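Lactococcus lactis MG1363 DpsA (Lactococcus lactis, PDB 1ZS3) forms a dodecameric Dps shell that binds DNA, for which its N-terminal helix is required, and probably protects the cell during oxidative stress. Local coordinates at the interface of chains A and B and the interface of chains A and C. Sequence-based numbering; all coordinates share one arbitrary frame. Chains: chain A/B/C, Lactococcus lactis MG1363 DpsA.

Contact 1: the interface of chains A and B. Residues chain A 40, 43, 46-47, 102-103; chain B 39, 72, 88-90, 93.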
# COMPACT_ATOMS: atom_id res chain seq x y z
N ILE A 40 15.94 0.83 -31.35
CA ILE A 40 16.26 2.07 -32.03
C ILE A 40 15.12 3.03 -31.80
O ILE A 40 15.37 4.20 -31.58
CB ILE A 40 16.65 1.83 -33.56
CG1 ILE A 40 18.14 2.00 -33.74
CG2 ILE A 40 15.96 2.79 -34.48
CD1 ILE A 40 18.95 1.06 -32.92
N ILE A 43 15.57 4.79 -28.52
CA ILE A 43 16.48 5.94 -28.57
C ILE A 43 15.76 7.13 -29.17
O ILE A 43 15.87 8.26 -28.73
CB ILE A 43 17.76 5.60 -29.38
CG1 ILE A 43 18.29 4.22 -28.96
CG2 ILE A 43 18.77 6.73 -29.26
CD1 ILE A 43 19.70 4.20 -28.41
N THR A 46 13.40 8.19 -26.55
CA THR A 46 14.25 8.87 -25.61
C THR A 46 14.64 10.28 -26.07
O THR A 46 14.61 11.23 -25.27
CB THR A 46 15.52 8.08 -25.38
OG1 THR A 46 15.20 6.83 -24.76
CG2 THR A 46 16.41 8.76 -24.38
N GLN A 47 15.01 10.44 -27.34
CA GLN A 47 15.31 11.78 -27.86
C GLN A 47 14.07 12.68 -27.78
O GLN A 47 14.16 13.79 -27.26
CB GLN A 47 15.78 11.69 -29.32
CG GLN A 47 15.77 13.04 -30.09
CD GLN A 47 16.32 12.93 -31.49
OE1 GLN A 47 15.60 12.52 -32.41
NE2 GLN A 47 17.59 13.30 -31.66
N GLU A 102 16.92 7.43 -37.49
CA GLU A 102 17.26 8.49 -36.53
C GLU A 102 17.51 9.80 -37.28
O GLU A 102 17.32 9.85 -38.47
CB GLU A 102 18.42 8.08 -35.66
CG GLU A 102 18.08 6.84 -34.87
CD GLU A 102 19.25 6.39 -34.07
OE1 GLU A 102 19.63 7.13 -33.11
OE2 GLU A 102 19.77 5.30 -34.40
N ASP A 103 17.84 10.88 -36.58
CA ASP A 103 17.94 12.23 -37.17
C ASP A 103 18.31 13.21 -36.08
O ASP A 103 17.48 13.49 -35.24
CB ASP A 103 16.61 12.64 -37.82
CG ASP A 103 16.76 13.71 -38.93
OD1 ASP A 103 16.13 13.51 -40.02
OD2 ASP A 103 17.45 14.75 -38.80
N PHE B 39 24.48 5.66 -22.07
CA PHE B 39 23.63 4.92 -22.97
C PHE B 39 24.27 3.65 -23.50
O PHE B 39 23.65 2.59 -23.54
CB PHE B 39 23.06 5.75 -24.12
CG PHE B 39 21.66 5.38 -24.43
CD1 PHE B 39 20.60 6.20 -24.07
CD2 PHE B 39 21.37 4.14 -24.98
CE1 PHE B 39 19.28 5.82 -24.32
CE2 PHE B 39 20.05 3.75 -25.23
CZ PHE B 39 19.00 4.60 -24.91
N PHE B 72 20.60 8.95 -17.16
CA PHE B 72 20.64 9.60 -18.46
C PHE B 72 19.59 10.68 -18.42
O PHE B 72 19.86 11.84 -18.73
CB PHE B 72 20.35 8.61 -19.59
CG PHE B 72 20.47 9.21 -20.97
CD1 PHE B 72 19.37 9.78 -21.61
CD2 PHE B 72 21.68 9.22 -21.64
CE1 PHE B 72 19.47 10.34 -22.91
CE2 PHE B 72 21.80 9.79 -22.94
CZ PHE B 72 20.68 10.33 -23.58
N SER B 88 21.50 12.85 -28.48
CA SER B 88 20.18 12.21 -28.56
C SER B 88 20.10 11.11 -29.64
O SER B 88 18.99 10.72 -29.99
CB SER B 88 19.14 13.29 -28.88
OG SER B 88 19.55 14.09 -29.97
N THR B 89 21.21 10.62 -30.19
CA THR B 89 21.13 9.52 -31.22
C THR B 89 22.28 8.52 -31.13
O THR B 89 23.27 8.77 -30.47
CB THR B 89 21.19 10.12 -32.64
OG1 THR B 89 22.36 10.93 -32.77
CG2 THR B 89 20.05 11.07 -32.92
N THR B 90 22.14 7.40 -31.84
CA THR B 90 23.19 6.37 -31.94
C THR B 90 24.51 6.92 -32.51
O THR B 90 25.58 6.68 -31.95
CB THR B 90 22.72 5.13 -32.77
OG1 THR B 90 21.30 5.03 -32.76
CG2 THR B 90 23.11 3.87 -32.08
N PHE B 93 26.01 9.19 -29.85
CA PHE B 93 26.53 8.38 -28.74
C PHE B 93 27.86 7.74 -29.12
O PHE B 93 28.77 7.62 -28.29
CB PHE B 93 25.52 7.26 -28.32
CG PHE B 93 24.20 7.77 -27.75
CD1 PHE B 93 24.11 8.97 -27.05
CD2 PHE B 93 23.03 7.03 -27.96
CE1 PHE B 93 22.90 9.40 -26.55
CE2 PHE B 93 21.79 7.46 -27.45
CZ PHE B 93 21.73 8.66 -26.75
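On helix 27-51 of chain A, A:Gln47 sets CG anti to its backbone N (chi1 165°) and runs on extended, carrying its amide out to the loop ahead of helix 90-96 of chain B. A:Glu102 swings CG the other way, anti to its carbonyl carbon (chi1 -61°), and is likewise extended, so its carboxylate reaches the first turn of that helix. There OE1 of A:Glu102 accepts an almost straight hydrogen bond from the backbone N of B:Thr90 (2.8 Å) on its syn lone pair. The hydroxyl OG1 of B:Thr90, 2.7 Å from OE1 of A:Glu102, probably adds a second hydrogen bond, though it is modelled too close to the carboxylate for its exact placement to carry weight. A carboxylate capping the N-terminus of helix 90-96 would probably be stabilised in its charged form by the helix end. Two residues before the helix, B:Ser88 turns OG into the crowded position between its backbone N and carbonyl carbon, where NE2 of A:Gln47 donates to it at 2.7 Å, with the hydroxyl almost exactly in the amide plane.

Beside this polar strip, A:Ile43 wedges against an aromatic cluster. Its CD1 tip crosses obliquely onto the CE2-CZ rim of B:Phe39 and also meets the edge of B:Phe93, while the CG2 branch of A:Ile43 touches CE2 of B:Phe93 at 3.6 Å. The B:Phe93 ring is itself sandwiched, with CB of B:Phe39 over the centre of one face and the carbonyl O of B:Thr89 above the rim of the other. Farther along the helix, the CG2 methyl of A:Thr46 packs on CE1 of B:Phe72 (3.7 Å). Repeated by the two-fold, this combination joins two subunits into a dimer within the Dps shell.

Contact 2: the interface of chains A and C. Residues chain A 77, 80-81; chain C 153, 156-157, 160, 170.
NH2 of the C:Arg160 guanidinium is gripped by three acceptors of chain A: the backbone O of A:Asp77, its carboxylate OD2 and, more weakly, OD1 of A:Asp81. The carbonyl O of A:Asp77, near the end of helix 55-81, lies 3.1 Å from NH2 of C:Arg160 at the edge of the guanidinium and is approached in the carbonyl plane, on a lone pair. OD2 of A:Asp77 takes a nearly straight bond from NH2 of C:Arg160 (3.2 Å, 172° at H) and lies in the guanidinium plane, although the donor stands above the plane of the carboxylate. This pair is also a salt bridge. From the other side comes A:Asp81, whose OD1 forms a second salt bridge with NE of C:Arg160 at 3.1 Å; the bent N-H geometry makes its hydrogen bonds to NE and NH2 weak.

The arginine chain, bent at chi2 and chi3 (-122° and -68°), folds the guanidinium over A:Leu80, whose CB sits 3.4 Å above one face of the C:Arg160 guanidinium, toward the rim. Two carboxylates and a helix carbonyl around one cation are likely to keep the arginine charged. An alanine at C:Arg160 would remove both salt bridges and would probably leave the two aspartates to repel each other and the subunits less firmly joined.

The second carboxylate oxygen of A:Asp81 turns toward helix 142-165 of chain C: OD2 of A:Asp81 holds a water at 2.6 Å from the water oxygen, and that water reaches the carbonyl O of C:Gly153. Alongside, OD2 brushes CA of C:Gln157, while CG of C:Leu156 packs against the backbone O of A:Asp81 (3.6 Å). Salt bridges thus tie the end of one subunit's helix to the flank of another's last long helix, a junction outside the two-fold dimer that would help close the dodecameric shell.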
# COMPACT_ATOMS: atom_id res chain seq x y z
N ASP A 77 13.78 -12.89 -23.55
CA ASP A 77 13.66 -13.99 -22.59
C ASP A 77 12.84 -15.09 -23.17
O ASP A 77 13.16 -16.25 -22.92
CB ASP A 77 13.02 -13.53 -21.29
CG ASP A 77 13.99 -12.91 -20.39
OD1 ASP A 77 13.63 -12.10 -19.54
OD2 ASP A 77 15.19 -13.17 -20.45
N LEU A 80 15.30 -16.85 -25.77
CA LEU A 80 16.29 -17.66 -25.06
C LEU A 80 15.67 -18.87 -24.38
O LEU A 80 16.36 -19.84 -24.08
CB LEU A 80 17.04 -16.81 -24.02
CG LEU A 80 18.36 -16.18 -24.52
CD1 LEU A 80 18.08 -15.01 -25.40
CD2 LEU A 80 19.26 -15.75 -23.40
N ASP A 81 14.39 -18.81 -24.07
CA ASP A 81 13.67 -19.84 -23.34
C ASP A 81 13.43 -20.95 -24.32
O ASP A 81 13.33 -22.11 -23.96
CB ASP A 81 12.31 -19.32 -22.83
CG ASP A 81 12.37 -18.66 -21.46
OD1 ASP A 81 13.43 -18.67 -20.79
OD2 ASP A 81 11.36 -18.12 -20.98
N GLY C 153 5.04 -21.96 -21.12
CA GLY C 153 5.99 -20.86 -21.06
C GLY C 153 6.73 -20.83 -19.73
O GLY C 153 7.93 -20.55 -19.68
N LEU C 156 9.51 -23.66 -19.48
CA LEU C 156 10.70 -23.19 -20.19
C LEU C 156 11.55 -22.26 -19.32
O LEU C 156 12.74 -22.43 -19.19
CB LEU C 156 10.31 -22.45 -21.46
CG LEU C 156 10.18 -23.23 -22.76
CD1 LEU C 156 9.56 -24.55 -22.53
CD2 LEU C 156 9.38 -22.43 -23.82
N GLN C 157 10.89 -21.27 -18.73
CA GLN C 157 11.56 -20.27 -17.90
C GLN C 157 12.28 -20.91 -16.73
O GLN C 157 13.41 -20.57 -16.45
CB GLN C 157 10.53 -19.29 -17.38
CG GLN C 157 11.08 -18.03 -16.74
CD GLN C 157 9.99 -17.22 -16.00
OE1 GLN C 157 8.85 -17.66 -15.92
NE2 GLN C 157 10.40 -16.07 -15.49
N ARG C 160 15.46 -22.93 -17.96
CA ARG C 160 16.55 -22.01 -18.19
C ARG C 160 17.12 -21.34 -16.94
O ARG C 160 18.24 -20.90 -16.98
CB ARG C 160 16.12 -20.94 -19.18
CG ARG C 160 17.13 -20.68 -20.29
CD ARG C 160 17.58 -19.25 -20.33
NE ARG C 160 16.49 -18.36 -20.76
CZ ARG C 160 16.48 -17.05 -20.49
NH1 ARG C 160 17.48 -16.50 -19.84
NH2 ARG C 160 15.48 -16.31 -20.90
N VAL C 170 20.98 -23.54 -21.92
CA VAL C 170 19.88 -24.48 -22.05
C VAL C 170 20.31 -25.47 -23.11
O VAL C 170 20.26 -26.68 -22.85
CB VAL C 170 18.45 -23.84 -22.21
CG1 VAL C 170 18.09 -23.43 -23.66
CG2 VAL C 170 17.38 -24.79 -21.70
O HOH W 1 9.10 -19.29 -21.71

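The C-alpha centres of contact 1 and contact 2 lie about 30 Å apart, and no residue of chain A serves both. Helix 55-81 nevertheless takes part in each: in contact 1 chain B contributes one of its aromatic residues, whereas in contact 2 chain A uses the C-terminal end of that helix. Each subunit can therefore engage a two-fold partner through contact 1 and other neighbours through contact 2. The chemistry differs too, aromatic packing and helix capping in one, charge pairing in the other. Because contact 2 is not an exact two-fold, its repetition can link dimers onward, as a closed assembly of twelve chains requires.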